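Local coordinates for protein putative thioesterase II (Thermobifida fusca, PDB 3BBJ) that probably hydrolyses acyl-CoA-type thioesters, as a member of the HotDog-fold thioesterases, at residues 214-228 and 259-272. Residues are numbered along the deposited sequence; the frame is centred on the assembly and turned at random. Where two conformers were deposited one is given.
Sequences WAPTVELTWHLRAIP and RLVAQSRQLARVGR. With SO4 (sulfate ion), chain H.
Leu267 O accepts two backbone donors, Val218 N at 2.9 Å and Glu219 N at 3.1 Å, both lying in its carbonyl plane; two residues facing one define a classic beta bulge. Beyond it strands 219-224 and 260-269 run antiparallel at 167°, with hydrogen-bonded pairs Glu219-Leu267, Thr221-Arg265 and His223-Gln263. Before the bulge, Thr217 OG1 donates to Gln266 OE1 (2.6 Å) from above the amide plane, the two side chains crossing at about a right angle; Asp200 takes Gln266 NE2. On the Leu220 face, Trp222 CE3 meets Ala262 CB at 4.0 Å, beside helix 191-198. Just past the strand, Arg225, bent at chi2 and chi3 (both -48°), folds back so that NH1 reaches Gln263 OE1, on the Thr221 face, at 2.9 Å, close to the guanidinium plane. Asp248 of the second subunit receives both Arg225 NH1 and Gln263 NE2, so an alanine in place of Arg225 would probably leave Gln263 OE1 without this donor and that aspartate without its charged mate. Thr221 OG1 donates to the syn lone pair of Glu219 OE2 (2.5 Å) and also meets Thr221 OG1 of the second subunit. The chemistry thus implies a mostly apolar face toward the helix and a polar one built into the dimer interface.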
ATOM      1  N   TRP A 214       0.035 -11.312  17.311  1.00 48.69           N
ATOM      2  CA  TRP A 214       0.544 -10.013  16.890  0.50 47.67           C
ATOM      3  C   TRP A 214       1.812 -10.170  16.053  1.00 48.77           C
ATOM      4  O   TRP A 214       2.464 -11.215  16.095  1.00 48.46           O
ATOM      5  CB  TRP A 214       0.892  -9.190  18.138  0.50 46.34           C
ATOM      6  CG  TRP A 214       2.243  -9.526  18.697  0.50 40.68           C
ATOM      7  CD1 TRP A 214       2.605 -10.652  19.386  0.50 42.49           C
ATOM      8  CD2 TRP A 214       3.417  -8.733  18.579  0.50 40.67           C
ATOM      9  NE1 TRP A 214       3.939 -10.599  19.716  0.50 40.75           N
ATOM     10  CE2 TRP A 214       4.459  -9.425  19.228  0.50 43.28           C
ATOM     11  CE3 TRP A 214       3.690  -7.487  17.993  0.50 45.08           C
ATOM     12  CZ2 TRP A 214       5.757  -8.917  19.303  0.50 43.24           C
ATOM     13  CZ3 TRP A 214       4.982  -6.983  18.069  0.50 45.08           C
ATOM     14  CH2 TRP A 214       5.997  -7.695  18.724  0.50 40.66           C
ATOM     15  N   ALA A 215       2.171  -9.131  15.315  1.00 48.43           N
ATOM     16  CA  ALA A 215       3.436  -9.097  14.592  1.00 48.98           C
ATOM     17  C   ALA A 215       3.845  -7.656  14.453  1.00 48.63           C
ATOM     18  O   ALA A 215       2.998  -6.774  14.306  1.00 48.66           O
ATOM     19  CB  ALA A 215       3.315  -9.748  13.203  1.00 50.36           C
ATOM     20  N   PRO A 216       5.143  -7.386  14.513  1.00 50.02           N
ATOM     21  CA  PRO A 216       5.429  -5.998  14.195  1.00 49.46           C
ATOM     22  C   PRO A 216       5.168  -5.729  12.717  1.00 49.66           C
ATOM     23  O   PRO A 216       5.460  -6.586  11.854  1.00 47.42           O
ATOM     24  CB  PRO A 216       6.919  -5.828  14.519  1.00 50.22           C
ATOM     25  CG  PRO A 216       7.409  -7.149  15.019  1.00 51.32           C
ATOM     26  CD  PRO A 216       6.338  -8.175  14.840  1.00 50.58           C
ATOM     27  N   THR A 217       4.576  -4.563  12.449  1.00 47.89           N
ATOM     28  CA  THR A 217       4.318  -4.125  11.083  1.00 45.09           C
ATOM     29  C   THR A 217       5.627  -3.861  10.395  1.00 43.98           C
ATOM     30  O   THR A 217       6.544  -3.295  10.979  1.00 44.23           O
ATOM     31  CB  THR A 217       3.491  -2.834  11.032  1.00 44.48           C
ATOM     32  OG1 THR A 217       2.308  -3.021  11.796  1.00 37.62           O
ATOM     33  CG2 THR A 217       3.107  -2.489   9.602  1.00 39.22           C
ATOM     34  N   VAL A 218       5.711  -4.291   9.140  1.00 44.54           N
ATOM     35  CA  VAL A 218       6.869  -4.003   8.328  1.00 43.00           C
ATOM     36  C   VAL A 218       6.553  -2.788   7.457  1.00 43.21           C
ATOM     37  O   VAL A 218       7.366  -1.863   7.381  1.00 43.87           O
ATOM     38  CB  VAL A 218       7.286  -5.206   7.493  1.00 42.88           C
ATOM     39  CG1 VAL A 218       8.335  -4.777   6.488  1.00 41.25           C
ATOM     40  CG2 VAL A 218       7.801  -6.311   8.411  1.00 39.46           C
ATOM     41  N   GLU A 219       5.370  -2.792   6.822  1.00 42.53           N
ATOM     42  CA  GLU A 219       4.958  -1.711   5.938  1.00 40.09           C
ATOM     43  C   GLU A 219       3.458  -1.510   6.023  1.00 40.21           C
ATOM     44  O   GLU A 219       2.725  -2.460   6.093  1.00 41.26           O
ATOM     45  CB  GLU A 219       5.378  -2.026   4.485  1.00 42.35           C
ATOM     46  CG  GLU A 219       5.376  -0.807   3.492  1.00 43.72           C
ATOM     47  CD  GLU A 219       4.003  -0.356   3.035  1.00 46.16           C
ATOM     48  OE1 GLU A 219       3.094  -1.193   2.875  1.00 45.27           O
ATOM     49  OE2 GLU A 219       3.840   0.863   2.809  1.00 51.07           O
ATOM     50  N   LEU A 220       3.005  -0.259   6.050  1.00 41.52           N
ATOM     51  CA  LEU A 220       1.584   0.065   5.942  1.00 40.83           C
ATOM     52  C   LEU A 220       1.453   1.272   5.038  1.00 41.38           C
ATOM     53  O   LEU A 220       2.147   2.281   5.228  1.00 41.59           O
ATOM     54  CB  LEU A 220       0.952   0.349   7.318  1.00 41.92           C
ATOM     55  CG  LEU A 220      -0.535   0.738   7.397  1.00 39.38           C
ATOM     56  CD1 LEU A 220      -1.092   0.556   8.803  1.00 35.58           C
ATOM     57  CD2 LEU A 220      -0.781   2.172   6.932  1.00 36.20           C
ATOM     58  N   THR A 221       0.593   1.137   4.030  1.00 40.95           N
ATOM     59  CA  THR A 221       0.168   2.222   3.179  1.00 40.43           C
ATOM     60  C   THR A 221      -1.355   2.321   3.264  1.00 41.73           C
ATOM     61  O   THR A 221      -2.050   1.313   3.179  1.00 41.95           O
ATOM     62  CB  THR A 221       0.512   2.008   1.717  1.00 41.08           C
ATOM     63  OG1 THR A 221       1.934   1.993   1.550  1.00 42.69           O
ATOM     64  CG2 THR A 221      -0.081   3.146   0.878  1.00 38.53           C
ATOM     65  N   TRP A 222      -1.859   3.534   3.450  1.00 42.31           N
ATOM     66  CA  TRP A 222      -3.292   3.756   3.516  1.00 43.71           C
ATOM     67  C   TRP A 222      -3.716   5.035   2.760  1.00 43.62           C
ATOM     68  O   TRP A 222      -2.970   5.998   2.644  1.00 44.35           O
ATOM     69  CB  TRP A 222      -3.784   3.740   4.971  1.00 43.40           C
ATOM     70  CG  TRP A 222      -3.612   5.019   5.690  1.00 42.12           C
ATOM     71  CD1 TRP A 222      -2.531   5.409   6.406  1.00 44.37           C
ATOM     72  CD2 TRP A 222      -4.559   6.088   5.778  1.00 44.28           C
ATOM     73  NE1 TRP A 222      -2.731   6.654   6.933  1.00 43.60           N
ATOM     74  CE2 TRP A 222      -3.964   7.105   6.551  1.00 45.26           C
ATOM     75  CE3 TRP A 222      -5.844   6.291   5.268  1.00 41.44           C
ATOM     76  CZ2 TRP A 222      -4.612   8.309   6.834  1.00 44.93           C
ATOM     77  CZ3 TRP A 222      -6.485   7.479   5.544  1.00 44.42           C
ATOM     78  CH2 TRP A 222      -5.872   8.474   6.329  1.00 46.00           C
ATOM     79  N   HIS A 223      -4.917   5.003   2.217  1.00 45.73           N
ATOM     80  CA  HIS A 223      -5.409   6.088   1.385  1.00 46.15           C
ATOM     81  C   HIS A 223      -6.703   6.692   1.931  1.00 45.69           C
ATOM     82  O   HIS A 223      -7.622   5.965   2.314  1.00 47.47           O
ATOM     83  CB  HIS A 223      -5.668   5.553  -0.026  1.00 46.28           C
ATOM     84  CG  HIS A 223      -4.488   4.879  -0.644  1.00 45.35           C
ATOM     85  ND1 HIS A 223      -3.329   5.553  -0.954  1.00 52.15           N
ATOM     86  CD2 HIS A 223      -4.296   3.603  -1.045  1.00 48.84           C
ATOM     87  CE1 HIS A 223      -2.468   4.720  -1.507  1.00 53.85           C
ATOM     88  NE2 HIS A 223      -3.027   3.527  -1.570  1.00 51.90           N
ATOM     89  N   LEU A 224      -6.764   8.018   1.938  1.00 46.41           N
ATOM     90  CA  LEU A 224      -7.950   8.765   2.359  1.00 46.39           C
ATOM     91  C   LEU A 224      -8.771   9.008   1.109  1.00 46.34           C
ATOM     92  O   LEU A 224      -8.266   9.626   0.183  1.00 45.32           O
ATOM     93  CB  LEU A 224      -7.561  10.117   2.951  1.00 47.02           C
ATOM     94  CG  LEU A 224      -8.717  10.994   3.441  1.00 46.93           C
ATOM     95  CD1 LEU A 224      -9.462  10.295   4.578  1.00 40.17           C
ATOM     96  CD2 LEU A 224      -8.195  12.357   3.870  1.00 47.02           C
ATOM     97  N   ARG A 225     -10.032   8.563   1.107  1.00 47.48           N
ATOM     98  CA  ARG A 225     -10.882   8.586  -0.081  1.00 47.21           C
ATOM     99  C   ARG A 225     -12.035   9.595  -0.073  1.00 49.00           C
ATOM    100  O   ARG A 225     -12.548   9.973  -1.133  1.00 49.25           O
ATOM    101  CB  ARG A 225     -11.464   7.189  -0.285  1.00 46.68           C
ATOM    102  CG  ARG A 225     -10.404   6.065  -0.445  1.00 45.43           C
ATOM    103  CD  ARG A 225      -9.313   6.422  -1.442  1.00 43.22           C
ATOM    104  NE  ARG A 225      -9.858   6.951  -2.703  1.00 46.07           N
ATOM    105  CZ  ARG A 225     -10.369   6.212  -3.692  1.00 45.55           C
ATOM    106  NH1 ARG A 225     -10.434   4.887  -3.603  1.00 42.67           N
ATOM    107  NH2 ARG A 225     -10.820   6.806  -4.790  1.00 48.23           N
ATOM    108  N   ALA A 226     -12.464   9.973   1.128  1.00 49.75           N
ATOM    109  CA  ALA A 226     -13.532  10.944   1.354  1.00 48.41           C
ATOM    110  C   ALA A 226     -13.294  11.543   2.733  1.00 48.90           C
ATOM    111  O   ALA A 226     -12.588  10.955   3.559  1.00 48.93           O
ATOM    112  CB  ALA A 226     -14.891  10.267   1.320  1.00 47.21           C
ATOM    113  N   ILE A 227     -13.855  12.728   2.961  1.00 49.30           N
ATOM    114  CA  ILE A 227     -13.746  13.420   4.225  1.00 49.02           C
ATOM    115  C   ILE A 227     -14.903  12.939   5.096  1.00 51.65           C
ATOM    116  O   ILE A 227     -16.062  13.194   4.767  1.00 52.74           O
ATOM    117  CB  ILE A 227     -13.854  14.946   4.033  1.00 50.24           C
ATOM    118  CG1 ILE A 227     -12.726  15.469   3.117  1.00 48.82           C
ATOM    119  CG2 ILE A 227     -13.855  15.656   5.386  1.00 45.71           C
ATOM    120  CD1 ILE A 227     -11.304  15.345   3.678  1.00 51.03           C
ATOM    121  N   PRO A 228     -14.601  12.246   6.216  1.00 52.91           N
ATOM    122  CA  PRO A 228     -15.674  11.727   7.033  1.00 53.90           C
ATOM    123  C   PRO A 228     -16.217  12.767   8.001  1.00 55.32           C
ATOM    124  O   PRO A 228     -15.495  13.681   8.435  1.00 52.99           O
ATOM    125  CB  PRO A 228     -14.993  10.620   7.836  1.00 54.50           C
ATOM    126  CG  PRO A 228     -13.630  11.115   8.034  1.00 55.49           C
ATOM    127  CD  PRO A 228     -13.283  11.933   6.795  1.00 52.85           C
ATOM    128  N   ARG A 259     -19.964   5.929   3.603  1.00 50.92           N
ATOM    129  CA  ARG A 259     -19.006   6.418   2.613  1.00 49.90           C
ATOM    130  C   ARG A 259     -17.626   5.893   2.927  1.00 47.77           C
ATOM    131  O   ARG A 259     -17.131   6.059   4.043  1.00 46.75           O
ATOM    132  CB  ARG A 259     -19.000   7.944   2.592  1.00 51.83           C
ATOM    133  CG  ARG A 259     -20.335   8.528   2.078  1.00 55.45           C
ATOM    134  CD  ARG A 259     -20.588   9.957   2.558  1.00 65.56           C
ATOM    135  NE  ARG A 259     -19.651  10.952   2.023  1.00 64.24           N
ATOM    136  CZ  ARG A 259     -18.658  11.537   2.694  1.00 65.13           C
ATOM    137  NH1 ARG A 259     -18.415  11.249   3.956  1.00 61.11           N
ATOM    138  NH2 ARG A 259     -17.892  12.434   2.083  1.00 70.95           N
ATOM    139  N   LEU A 260     -17.018   5.226   1.960  1.00 45.02           N
ATOM    140  CA  LEU A 260     -15.664   4.722   2.130  1.00 44.66           C
ATOM    141  C   LEU A 260     -14.728   5.916   2.372  1.00 43.44           C
ATOM    142  O   LEU A 260     -14.673   6.844   1.558  1.00 43.24           O
ATOM    143  CB  LEU A 260     -15.226   3.926   0.892  1.00 42.07           C
ATOM    144  CG  LEU A 260     -13.805   3.350   0.869  1.00 45.58           C
ATOM    145  CD1 LEU A 260     -13.636   2.232   1.941  1.00 42.56           C
ATOM    146  CD2 LEU A 260     -13.402   2.857  -0.556  1.00 44.31           C
ATOM    147  N   VAL A 261     -14.009   5.888   3.487  1.00 41.90           N
ATOM    148  CA  VAL A 261     -13.082   6.968   3.836  1.00 42.68           C
ATOM    149  C   VAL A 261     -11.605   6.541   3.868  1.00 43.22           C
ATOM    150  O   VAL A 261     -10.749   7.365   3.626  1.00 43.08           O
ATOM    151  CB  VAL A 261     -13.453   7.644   5.209  1.00 42.74           C
ATOM    152  CG1 VAL A 261     -14.824   8.299   5.144  1.00 40.94           C
ATOM    153  CG2 VAL A 261     -13.421   6.631   6.335  1.00 47.57           C
ATOM    154  N   ALA A 262     -11.318   5.278   4.187  1.00 44.16           N
ATOM    155  CA  ALA A 262      -9.926   4.758   4.289  1.00 44.78           C
ATOM    156  C   ALA A 262      -9.785   3.353   3.707  1.00 46.11           C
ATOM    157  O   ALA A 262     -10.663   2.516   3.897  1.00 47.56           O
ATOM    158  CB  ALA A 262      -9.459   4.720   5.745  1.00 40.68           C
ATOM    159  N   GLN A 263      -8.672   3.124   3.004  1.00 46.83           N
ATOM    160  CA  GLN A 263      -8.280   1.811   2.471  1.00 46.20           C
ATOM    161  C   GLN A 263      -6.823   1.630   2.877  1.00 45.73           C
ATOM    162  O   GLN A 263      -5.961   2.406   2.469  1.00 44.76           O
ATOM    163  CB  GLN A 263      -8.345   1.757   0.951  1.00 47.64           C
ATOM    164  CG  GLN A 263      -9.720   1.842   0.335  1.00 47.02           C
ATOM    165  CD  GLN A 263      -9.653   1.894  -1.174  1.00 47.24           C
ATOM    166  OE1 GLN A 263      -9.269   2.914  -1.763  1.00 47.43           O
ATOM    167  NE2 GLN A 263     -10.036   0.801  -1.815  1.00 44.03           N
ATOM    168  N   SER A 264      -6.577   0.606   3.682  1.00 44.48           N
ATOM    169  CA  SER A 264      -5.283   0.357   4.277  1.00 44.94           C
ATOM    170  C   SER A 264      -4.872  -1.077   4.001  1.00 44.94           C
ATOM    171  O   SER A 264      -5.687  -1.981   4.020  1.00 46.49           O
ATOM    172  CB  SER A 264      -5.370   0.577   5.800  1.00 43.26           C
ATOM    173  OG  SER A 264      -4.103   0.500   6.448  1.00 43.61           O
ATOM    174  N   ARG A 265      -3.611  -1.270   3.687  1.00 46.45           N
ATOM    175  CA  ARG A 265      -3.052  -2.602   3.624  1.00 47.64           C
ATOM    176  C   ARG A 265      -1.694  -2.537   4.358  1.00 44.73           C
ATOM    177  O   ARG A 265      -0.886  -1.644   4.080  1.00 42.75           O
ATOM    178  CB  ARG A 265      -2.931  -3.129   2.163  1.00 44.98           C
ATOM    179  CG  ARG A 265      -2.349  -4.603   2.129  1.00 50.78           C
ATOM    180  CD  ARG A 265      -2.241  -5.349   0.757  1.00 52.38           C
ATOM    181  NE  ARG A 265      -3.486  -5.401  -0.041  1.00 59.55           N
ATOM    182  CZ  ARG A 265      -3.580  -5.085  -1.340  1.00 68.43           C
ATOM    183  NH1 ARG A 265      -2.501  -4.718  -2.039  1.00 63.84           N
ATOM    184  NH2 ARG A 265      -4.760  -5.147  -1.962  1.00 69.28           N
ATOM    185  N   GLN A 266      -1.485  -3.409   5.343  1.00 43.75           N
ATOM    186  CA  GLN A 266      -0.132  -3.562   5.930  1.00 43.99           C
ATOM    187  C   GLN A 266       0.409  -4.974   5.665  1.00 44.66           C
ATOM    188  O   GLN A 266      -0.378  -5.919   5.434  1.00 44.05           O
ATOM    189  CB  GLN A 266      -0.034  -3.212   7.434  1.00 41.58           C
ATOM    190  CG  GLN A 266      -0.797  -4.087   8.411  1.00 41.61           C
ATOM    191  CD  GLN A 266      -0.346  -3.895   9.867  1.00 44.30           C
ATOM    192  OE1 GLN A 266       0.684  -4.421  10.284  1.00 50.11           O
ATOM    193  NE2 GLN A 266      -1.147  -3.171  10.656  1.00 46.02           N
ATOM    194  N   LEU A 267       1.740  -5.081   5.669  1.00 44.92           N
ATOM    195  CA  LEU A 267       2.449  -6.362   5.562  1.00 45.58           C
ATOM    196  C   LEU A 267       3.337  -6.538   6.791  1.00 45.68           C
ATOM    197  O   LEU A 267       4.085  -5.633   7.178  1.00 46.60           O
ATOM    198  CB  LEU A 267       3.322  -6.429   4.296  1.00 43.99           C
ATOM    199  CG  LEU A 267       3.806  -7.830   3.911  1.00 45.87           C
ATOM    200  CD1 LEU A 267       2.631  -8.649   3.294  1.00 41.59           C
ATOM    201  CD2 LEU A 267       5.003  -7.814   2.963  1.00 44.54           C
ATOM    202  N   ALA A 268       3.267  -7.711   7.406  1.00 46.92           N
ATOM    203  CA  ALA A 268       4.060  -7.983   8.609  1.00 46.98           C
ATOM    204  C   ALA A 268       4.491  -9.443   8.635  1.00 48.70           C
ATOM    205  O   ALA A 268       3.832 -10.314   8.042  1.00 46.68           O
ATOM    206  CB  ALA A 268       3.275  -7.631   9.865  1.00 45.56           C
ATOM    207  N   ARG A 269       5.628  -9.697   9.292  1.00 49.94           N
ATOM    208  CA  ARG A 269       6.100 -11.050   9.478  1.00 50.02           C
ATOM    209  C   ARG A 269       6.123 -11.468  10.943  1.00 53.22           C
ATOM    210  O   ARG A 269       6.833 -10.875  11.783  1.00 50.73           O
ATOM    211  CB  ARG A 269       7.480 -11.287   8.908  1.00 49.70           C
ATOM    212  CG  ARG A 269       7.709 -12.802   8.734  1.00 49.52           C
ATOM    213  CD  ARG A 269       9.118 -13.151   8.383  1.00 54.69           C
ATOM    214  NE  ARG A 269       9.181 -14.558   7.989  1.00 68.70           N
ATOM    215  CZ  ARG A 269      10.247 -15.348   8.121  1.00 69.05           C
ATOM    216  NH1 ARG A 269      11.371 -14.908   8.685  1.00 71.07           N
ATOM    217  NH2 ARG A 269      10.169 -16.610   7.715  1.00 66.90           N
ATOM    218  N   VAL A 270       5.333 -12.506  11.207  1.00 56.04           N
ATOM    219  CA  VAL A 270       5.310 -13.232  12.479  1.00 58.59           C
ATOM    220  C   VAL A 270       6.708 -13.605  13.018  1.00 60.55           C
ATOM    221  O   VAL A 270       7.656 -13.823  12.256  1.00 59.97           O
ATOM    222  CB  VAL A 270       4.449 -14.508  12.290  1.00 58.35           C
ATOM    223  CG1 VAL A 270       5.188 -15.758  12.704  1.00 58.48           C
ATOM    224  CG2 VAL A 270       3.119 -14.335  12.974  1.00 60.62           C
ATOM    225  N   GLY A 271       6.837 -13.649  14.341  1.00 63.45           N
ATOM    226  CA  GLY A 271       8.087 -14.085  14.980  1.00 64.94           C
ATOM    227  C   GLY A 271       9.271 -13.132  14.919  1.00 67.07           C
ATOM    228  O   GLY A 271      10.417 -13.555  15.039  1.00 69.83           O
ATOM    229  N   ARG A 272       8.989 -11.844  14.739  1.00 68.72           N
ATOM    230  CA  ARG A 272      10.002 -10.783  14.733  1.00 67.78           C
ATOM    231  C   ARG A 272       9.767  -9.847  15.922  1.00 68.75           C
ATOM    232  O   ARG A 272       8.715  -9.851  16.588  1.00 70.88           O
ATOM    233  CB  ARG A 272       9.890  -9.941  13.457  1.00 68.78           C
ATOM    234  CG  ARG A 272      10.660 -10.423  12.274  1.00 64.24           C
ATOM    235  CD  ARG A 272      10.532  -9.401  11.136  1.00 66.01           C
ATOM    236  NE  ARG A 272      11.403  -8.224  11.298  1.00 59.89           N
ATOM    237  CZ  ARG A 272      11.004  -6.956  11.468  1.00 63.30           C
ATOM    238  NH1 ARG A 272       9.722  -6.604  11.474  1.00 56.51           N
ATOM    239  NH2 ARG A 272      11.920  -6.005  11.598  1.00 63.63           N
ATOM    240  OXT ARG A 272      10.615  -9.010  16.224  1.00 66.52           O
TER
HETATM  241  S   SO4 H 272      15.112  -7.990  11.992  1.00 54.59           S
HETATM  242  O1  SO4 H 272      14.095  -9.023  12.169  1.00 63.90           O
HETATM  243  O2  SO4 H 272      16.274  -8.266  12.855  1.00 63.64           O
HETATM  244  O3  SO4 H 272      15.496  -7.952  10.571  1.00 55.34           O
HETATM  245  O4  SO4 H 272      14.595  -6.708  12.420  1.00 62.70           O
HETATM  246  O   HOH W   1       5.060 -11.848  15.764  1.00 47.02           O
HETATM  247  O   HOH W   2       7.316  -8.258  11.172  1.00 40.84           O
HETATM  248  O   HOH W   3       9.350  -3.503  11.405  1.00 46.37           O
HETATM  249  O   HOH W   4       0.453  -1.641   1.916  1.00 38.06           O